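Long-range contacts in UDP-glucose:anthocyanidin 3-O-glucosyltransferase (Clitoria ternatea, PDB 4REL), which is a plant enzyme of the UDP-glycosyltransferase family, whose GT-B fold pairs two Rossmann-like domains: residues H6-P11 with T109-D114; K52-N57 with C241-L246; A288-G293 with E314-R319. All blocks are in the same frame, centred on the assembly; numbering follows the deposited sequence. Where two conformers were deposited one is given.

Contact 1. Residues H6-P11 with T109-D114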
# COMPACT_ATOMS: atom_id res chain seq x y z
N HIS A 6 7.70 -24.28 -10.43
CA HIS A 6 7.13 -24.22 -9.09
C HIS A 6 7.60 -22.97 -8.38
O HIS A 6 8.77 -22.86 -7.99
CB HIS A 6 7.53 -25.47 -8.29
CG HIS A 6 7.03 -25.49 -6.88
ND1 HIS A 6 7.52 -26.35 -5.93
CD2 HIS A 6 6.05 -24.77 -6.27
CE1 HIS A 6 6.89 -26.14 -4.78
NE2 HIS A 6 6.00 -25.19 -4.96
N VAL A 7 6.68 -22.03 -8.21
CA VAL A 7 6.99 -20.74 -7.62
C VAL A 7 6.57 -20.75 -6.15
O VAL A 7 5.43 -21.10 -5.82
CB VAL A 7 6.24 -19.62 -8.36
CG1 VAL A 7 6.59 -18.25 -7.78
CG2 VAL A 7 6.57 -19.66 -9.84
N ALA A 8 7.50 -20.40 -5.26
CA ALA A 8 7.15 -20.25 -3.86
C ALA A 8 6.98 -18.77 -3.61
O ALA A 8 7.78 -17.97 -4.10
CB ALA A 8 8.24 -20.82 -2.97
N ILE A 9 5.95 -18.41 -2.84
CA ILE A 9 5.63 -17.01 -2.60
C ILE A 9 5.60 -16.72 -1.11
O ILE A 9 4.93 -17.43 -0.35
CB ILE A 9 4.27 -16.65 -3.23
CG1 ILE A 9 4.29 -16.89 -4.75
CG2 ILE A 9 3.93 -15.18 -2.95
CD1 ILE A 9 3.57 -18.16 -5.17
N PHE A 10 6.33 -15.68 -0.71
CA PHE A 10 6.36 -15.24 0.69
C PHE A 10 5.82 -13.83 0.84
O PHE A 10 6.54 -12.87 0.61
CB PHE A 10 7.80 -15.26 1.24
CG PHE A 10 8.44 -16.63 1.25
CD1 PHE A 10 8.20 -17.53 2.29
CD2 PHE A 10 9.31 -17.01 0.23
CE1 PHE A 10 8.79 -18.79 2.30
CE2 PHE A 10 9.91 -18.26 0.23
CZ PHE A 10 9.65 -19.15 1.27
N PRO A 11 4.55 -13.70 1.25
CA PRO A 11 4.08 -12.35 1.61
C PRO A 11 4.76 -11.86 2.87
O PRO A 11 5.24 -12.67 3.67
CB PRO A 11 2.60 -12.58 1.93
CG PRO A 11 2.54 -14.02 2.39
CD PRO A 11 3.51 -14.72 1.48
N THR A 109 11.48 -23.58 -8.26
CA THR A 109 12.31 -23.06 -9.35
C THR A 109 12.45 -21.54 -9.33
O THR A 109 13.27 -20.98 -10.05
CB THR A 109 11.78 -23.49 -10.72
OG1 THR A 109 10.44 -23.02 -10.87
CG2 THR A 109 11.78 -25.01 -10.83
N CYS A 110 11.65 -20.87 -8.50
CA CYS A 110 11.61 -19.42 -8.49
C CYS A 110 10.93 -18.97 -7.20
O CYS A 110 10.00 -19.62 -6.74
CB CYS A 110 10.85 -18.91 -9.72
SG CYS A 110 10.79 -17.12 -9.88
N ILE A 111 11.39 -17.87 -6.61
CA ILE A 111 10.73 -17.31 -5.44
C ILE A 111 10.26 -15.90 -5.75
O ILE A 111 11.01 -15.11 -6.33
CB ILE A 111 11.66 -17.30 -4.20
CG1 ILE A 111 11.89 -18.75 -3.73
CG2 ILE A 111 11.04 -16.48 -3.06
CD1 ILE A 111 12.85 -18.89 -2.56
N ILE A 112 9.01 -15.61 -5.40
CA ILE A 112 8.52 -14.24 -5.37
C ILE A 112 8.27 -13.91 -3.92
O ILE A 112 7.61 -14.66 -3.21
CB ILE A 112 7.19 -14.07 -6.13
CG1 ILE A 112 7.36 -14.45 -7.60
CG2 ILE A 112 6.68 -12.62 -6.04
CD1 ILE A 112 6.06 -14.42 -8.36
N ALA A 113 8.79 -12.79 -3.47
CA ALA A 113 8.60 -12.41 -2.08
C ALA A 113 8.38 -10.92 -1.94
O ALA A 113 8.94 -10.12 -2.68
CB ALA A 113 9.80 -12.84 -1.25
N ASP A 114 7.55 -10.56 -0.97
CA ASP A 114 7.44 -9.17 -0.57
C ASP A 114 8.86 -8.73 -0.20
O ASP A 114 9.57 -9.46 0.46
CB ASP A 114 6.51 -9.05 0.64
CG ASP A 114 6.23 -7.61 1.03
OD1 ASP A 114 5.07 -7.16 0.87
OD2 ASP A 114 7.16 -6.92 1.48
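Thr109 meets His6 where two parallel strands, 6-10 and 110-114, begin to run side by side in the interior of the N-terminal Rossmann-like sheet. The Thr109 hydroxyl extends the hydrogen bonding of the strand pair beyond its backbone: OG1 accepts the His6 N-H at 3.0 Å in an almost straight line (177°), while Thr109 N donates back to His6 O at 2.8 Å. That hydroxyl also bonds Ser446 OG of the chain's C-terminal residue. Cys110 follows, its carbonyl taking the Ala8 N-H and its small side chain lying on the same face of the sheet as Val7. Ile111 turns to the other face, shared with Ala8 and Phe10. Its CG2, anti to the backbone N, reaches the edge of the Phe10 ring, 3.8 Å from CD2 and in the ring plane; helices 89-104 and 119-127 pack on this face. Ile112 uses both backbone groups, N to Ala8 O and O from Phe10 N. On the Val7 face, its CG1 lies 3.9 Å from Val7 CG1, the branched chains crossing obliquely in a layer that meets helix 18-31, whose Leu28 touches Ile112. Beta-branched residues suit an extended backbone and a buried sheet-helix interface alike. Ala113 is small enough to sit beside the aromatic ring, with its CB 4.0 Å from Phe10 CB. Asp114 ends the strand, with its side chain about 7 Å from the bound KMP. OD1 is hydrogen-bonded to His17 ND1 and OD2 to Phe116 N, and the strand pairing closes where Asp114 N donates to Phe10 O at 3.0 Å.

Contact 2. Residues K52-N57 with C241-L246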
# COMPACT_ATOMS: atom_id res chain seq x y z
N LYS A 52 -12.75 -16.79 3.21
CA LYS A 52 -14.01 -16.68 2.47
C LYS A 52 -13.82 -16.94 0.98
O LYS A 52 -14.74 -16.75 0.18
CB LYS A 52 -14.60 -15.28 2.65
CG LYS A 52 -14.52 -14.72 4.07
CD LYS A 52 -15.78 -15.04 4.86
CE LYS A 52 -15.61 -14.73 6.35
NZ LYS A 52 -15.36 -13.29 6.61
N ARG A 53 -12.63 -17.41 0.62
CA ARG A 53 -12.13 -17.25 -0.74
C ARG A 53 -11.84 -18.58 -1.45
O ARG A 53 -11.21 -19.47 -0.88
CB ARG A 53 -10.87 -16.38 -0.65
CG ARG A 53 -10.18 -16.01 -1.94
CD ARG A 53 -9.13 -14.94 -1.67
NE ARG A 53 -9.60 -13.60 -2.01
CZ ARG A 53 -9.42 -12.51 -1.27
NH1 ARG A 53 -8.78 -12.59 -0.11
NH2 ARG A 53 -9.89 -11.34 -1.67
N HIS A 54 -12.31 -18.72 -2.69
CA HIS A 54 -11.96 -19.88 -3.52
C HIS A 54 -10.71 -19.56 -4.34
O HIS A 54 -10.58 -18.46 -4.89
CB HIS A 54 -13.12 -20.25 -4.46
CG HIS A 54 -12.79 -21.37 -5.41
ND1 HIS A 54 -12.40 -21.14 -6.71
CD2 HIS A 54 -12.81 -22.71 -5.25
CE1 HIS A 54 -12.19 -22.31 -7.31
NE2 HIS A 54 -12.44 -23.27 -6.44
N ILE A 55 -9.79 -20.50 -4.42
CA ILE A 55 -8.57 -20.26 -5.19
C ILE A 55 -8.38 -21.32 -6.27
O ILE A 55 -8.82 -22.46 -6.09
CB ILE A 55 -7.33 -20.20 -4.28
CG1 ILE A 55 -7.16 -21.51 -3.51
CG2 ILE A 55 -7.45 -19.03 -3.32
CD1 ILE A 55 -5.88 -21.58 -2.72
N PRO A 56 -7.74 -20.93 -7.39
CA PRO A 56 -7.48 -21.87 -8.48
C PRO A 56 -6.68 -23.09 -8.03
O PRO A 56 -6.00 -23.05 -7.00
CB PRO A 56 -6.68 -21.04 -9.49
CG PRO A 56 -6.28 -19.80 -8.77
CD PRO A 56 -7.34 -19.56 -7.75
N ASN A 57 -6.78 -24.15 -8.81
CA ASN A 57 -6.19 -25.43 -8.45
C ASN A 57 -4.67 -25.42 -8.36
O ASN A 57 -4.08 -26.22 -7.63
CB ASN A 57 -6.66 -26.51 -9.43
CG ASN A 57 -8.17 -26.52 -9.60
OD1 ASN A 57 -8.91 -26.43 -8.62
ND2 ASN A 57 -8.63 -26.64 -10.84
N CYS A 241 -7.71 -8.37 -10.02
CA CYS A 241 -8.26 -9.33 -10.96
C CYS A 241 -9.57 -9.83 -10.35
O CYS A 241 -9.73 -9.83 -9.14
CB CYS A 241 -7.29 -10.49 -11.21
SG CYS A 241 -7.00 -11.51 -9.77
N PRO A 242 -10.52 -10.26 -11.20
CA PRO A 242 -11.85 -10.64 -10.69
C PRO A 242 -11.82 -11.68 -9.56
O PRO A 242 -12.69 -11.62 -8.69
CB PRO A 242 -12.56 -11.20 -11.94
CG PRO A 242 -11.49 -11.38 -12.98
CD PRO A 242 -10.45 -10.35 -12.67
N GLN A 243 -10.85 -12.59 -9.57
CA GLN A 243 -10.79 -13.65 -8.56
C GLN A 243 -10.37 -13.13 -7.18
O GLN A 243 -10.57 -13.79 -6.17
CB GLN A 243 -9.89 -14.80 -9.00
CG GLN A 243 -10.05 -16.07 -8.16
CD GLN A 243 -9.76 -17.35 -8.94
OE1 GLN A 243 -8.90 -17.37 -9.83
NE2 GLN A 243 -10.48 -18.42 -8.62
N LEU A 244 -9.78 -11.93 -7.14
CA LEU A 244 -9.40 -11.35 -5.86
C LEU A 244 -10.64 -10.90 -5.09
O LEU A 244 -10.72 -11.02 -3.87
CB LEU A 244 -8.46 -10.16 -6.06
CG LEU A 244 -7.87 -9.54 -4.78
CD1 LEU A 244 -6.95 -10.52 -4.08
CD2 LEU A 244 -7.13 -8.25 -5.11
N LEU A 245 -11.62 -10.39 -5.83
CA LEU A 245 -12.79 -9.78 -5.23
C LEU A 245 -13.74 -10.79 -4.59
O LEU A 245 -14.02 -11.85 -5.15
CB LEU A 245 -13.54 -8.93 -6.26
CG LEU A 245 -12.73 -7.74 -6.80
CD1 LEU A 245 -12.19 -8.04 -8.18
CD2 LEU A 245 -13.56 -6.47 -6.83
N LEU A 246 -14.21 -10.45 -3.39
CA LEU A 246 -15.24 -11.22 -2.72
C LEU A 246 -16.50 -10.36 -2.61
O LEU A 246 -16.51 -9.40 -1.83
CB LEU A 246 -14.77 -11.66 -1.33
CG LEU A 246 -13.54 -12.58 -1.31
CD1 LEU A 246 -13.06 -12.85 0.11
CD2 LEU A 246 -13.81 -13.89 -2.04
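Arg53 reaches Leu244 and Leu246 across two irregular loops of the N-terminal Rossmann-like domain. Segment 52-57 leads from helix 43-50 into edge strand 59-64, whereas 241-246 follows strand 233-235, at the other edge of the sheet, and starts the passage toward the second domain. The polar link is a single hydrogen bond from Arg53 NH2 to Leu244 O; modelled at 2.4 Å it is very short, so its exact length is doubtful, although the direction is good (164°). Arginine suits the place because its chain is long: CG is anti to the backbone N, a bend at chi3 (-100°) sets NE, and the guanidinium beyond it meets Leu244 O. Its other terminal nitrogen, NH1, bonds Leu49 O, which ties the guanidinium back to helix 43-50. Leucine side chains lie over both faces of this group. Leu244 CD1 lies over one, 3.9 Å from NH2; on the opposite face, Leu246 CD1 stands 3.9 Å above the plane and over its centre, the leucine crossing the arginine at about a right angle. Leu246 also spreads along the backbone next to Arg53, CD1 touching Lys52 CB at 3.8 Å and CD2 touching Lys52 O at 3.7 Å. The remaining contacts are van der Waals ones made by a polar group. Gln243, extended beyond CG, brings its amide to the Pro56 ring, tip to tip, with the His54 ring nearby and turned 32° from the amide plane. A rigid proline offers the amide a fixed apolar surface, where Gln243 OE1 rests 3.4 Å from Pro56 CD.

Contact 3. Residues A288-G293 with E314-R319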
# COMPACT_ATOMS: atom_id res chain seq x y z
N ALA A 288 -14.73 19.48 12.27
CA ALA A 288 -14.56 20.09 10.95
C ALA A 288 -15.61 19.58 9.99
O ALA A 288 -16.19 20.34 9.22
CB ALA A 288 -13.17 19.81 10.41
N LEU A 289 -15.87 18.28 10.02
CA LEU A 289 -16.89 17.71 9.14
C LEU A 289 -18.24 18.35 9.43
O LEU A 289 -18.93 18.78 8.51
CB LEU A 289 -16.96 16.19 9.30
CG LEU A 289 -15.87 15.38 8.60
CD1 LEU A 289 -16.03 13.89 8.92
CD2 LEU A 289 -15.88 15.60 7.09
N GLU A 290 -18.61 18.42 10.70
CA GLU A 290 -19.90 19.01 11.07
C GLU A 290 -19.97 20.48 10.67
O GLU A 290 -20.95 20.92 10.08
CB GLU A 290 -20.18 18.86 12.57
CG GLU A 290 -21.50 19.50 12.98
CD GLU A 290 -21.94 19.13 14.38
OE1 GLU A 290 -21.17 18.47 15.11
OE2 GLU A 290 -23.07 19.51 14.75
N GLU A 291 -18.93 21.23 10.99
CA GLU A 291 -18.94 22.66 10.73
C GLU A 291 -18.94 22.95 9.23
O GLU A 291 -19.53 23.94 8.79
CB GLU A 291 -17.76 23.35 11.42
CG GLU A 291 -18.07 24.76 11.92
CD GLU A 291 -17.30 25.83 11.17
OE1 GLU A 291 -16.07 25.66 10.97
OE2 GLU A 291 -17.92 26.84 10.78
N SER A 292 -18.31 22.08 8.44
CA SER A 292 -18.17 22.29 7.00
C SER A 292 -19.51 22.28 6.29
O SER A 292 -19.68 22.94 5.27
CB SER A 292 -17.23 21.26 6.37
OG SER A 292 -17.88 20.01 6.18
N GLY A 293 -20.46 21.52 6.83
CA GLY A 293 -21.77 21.37 6.21
C GLY A 293 -21.80 20.43 5.02
O GLY A 293 -22.87 20.21 4.44
N GLU A 314 -25.50 12.14 15.72
CA GLU A 314 -26.92 12.45 15.67
C GLU A 314 -27.21 13.74 14.90
O GLU A 314 -28.07 13.77 14.01
CB GLU A 314 -27.50 12.52 17.08
CG GLU A 314 -29.01 12.67 17.11
CD GLU A 314 -29.59 12.51 18.50
OE1 GLU A 314 -28.87 12.02 19.40
OE2 GLU A 314 -30.77 12.86 18.69
N ARG A 315 -26.48 14.81 15.21
CA ARG A 315 -26.71 16.09 14.54
C ARG A 315 -26.40 16.05 13.03
O ARG A 315 -27.04 16.75 12.24
CB ARG A 315 -25.93 17.23 15.21
CG ARG A 315 -26.44 17.64 16.59
CD ARG A 315 -25.67 18.87 17.09
NE ARG A 315 -24.23 18.67 17.03
CZ ARG A 315 -23.50 18.21 18.04
NH1 ARG A 315 -24.06 17.92 19.20
NH2 ARG A 315 -22.19 18.04 17.88
N THR A 316 -25.43 15.22 12.63
CA THR A 316 -25.04 15.16 11.21
C THR A 316 -25.71 14.02 10.46
O THR A 316 -25.41 13.79 9.29
CB THR A 316 -23.51 15.01 11.05
OG1 THR A 316 -23.09 13.82 11.71
CG2 THR A 316 -22.79 16.22 11.66
N SER A 317 -26.64 13.31 11.11
CA SER A 317 -27.17 12.08 10.54
C SER A 317 -27.87 12.31 9.21
O SER A 317 -27.92 11.43 8.35
CB SER A 317 -28.12 11.38 11.51
OG SER A 317 -29.28 12.17 11.74
N THR A 318 -28.40 13.52 9.02
CA THR A 318 -29.15 13.81 7.80
C THR A 318 -28.26 14.16 6.61
O THR A 318 -28.76 14.33 5.50
CB THR A 318 -30.21 14.91 8.05
OG1 THR A 318 -29.60 16.02 8.72
CG2 THR A 318 -31.33 14.38 8.92
N ARG A 319 -26.95 14.29 6.83
CA ARG A 319 -26.03 14.63 5.75
C ARG A 319 -24.75 13.82 5.76
O ARG A 319 -23.87 14.02 4.93
CB ARG A 319 -25.70 16.14 5.77
CG ARG A 319 -24.93 16.60 7.02
CD ARG A 319 -24.71 18.10 6.95
NE ARG A 319 -23.92 18.66 8.05
CZ ARG A 319 -24.41 19.01 9.24
NH1 ARG A 319 -25.70 18.83 9.51
NH2 ARG A 319 -23.61 19.53 10.16
O HOH W 1 -21.39 18.30 7.34
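Glu290 O, in the last turn of helix 279-292, receives two N-H groups. Arg319 NH2 donates to it from the other segment at 3.0 Å, the bond bent to 147°, and Gly293 N adds a weak bond at 3.3 Å from within its own segment. An arginine is well suited here, where the carbonyls at the C-terminal end of the helix would probably favour a positive charge; Gly293 leaves the helix with positive phi, which glycine adopts easily. The Arg319 chain runs extended from CG to NE, and its second N-H, on NE, is carried further by a water that accepts from NE at 2.7 Å and donates to Leu289 O at 2.8 Å. Two consecutive carbonyls are thus reached by one guanidinium, one directly and one through water.

The Glu290 side chain makes the second link. CG stands anti to the backbone N (chi1 179°), and the extended chain carries the carboxylate to Arg315, which grips it side-on with two nitrogens: NE to OE2 at 2.7 Å and NH2 to OE1 at 3.0 Å. Both oxygens use their syn lone pairs, and the two flat groups are only 15° apart, the geometry of a bidentate salt bridge. Thr316 packs beside these groups, its CG2 touching Glu290 CG at 3.8 Å and lying 3.7 Å above the Arg319 guanidinium plane, offset toward its rim. Its hydroxyl turns back to Phe312 O, which leaves the methyl for this packing.

In the C-terminal Rossmann-like domain, the contact joins the end of helix 279-292 to the turn after helix 312-315. Helix 392-403 packs against helix 279-292, and strand 296-299 is the neighbouring strand, its Phe296 touching Leu289 and Thr316 and hydrogen-bonded through the backbone to Arg319.

From the N terminus, the chain lays down strand 6-10 and passes the loop 52-57 before strand 110-114 returns beside the first strand and closes contact 1. Contact 2 opens inside that loop and closes only at 241-246, so the two loops cross. Their centres lie 19 Å apart: contact 1 joins neighbouring strands inside the N-terminal sheet, while contact 2 ties a surface loop next to one edge strand to the segment leaving the other. Contact 3 comes later in series, a short closure in the C-terminal domain that spans strand 296-299. Its centre is 48 Å from that of contact 1, on the opposite side of the chain's centre.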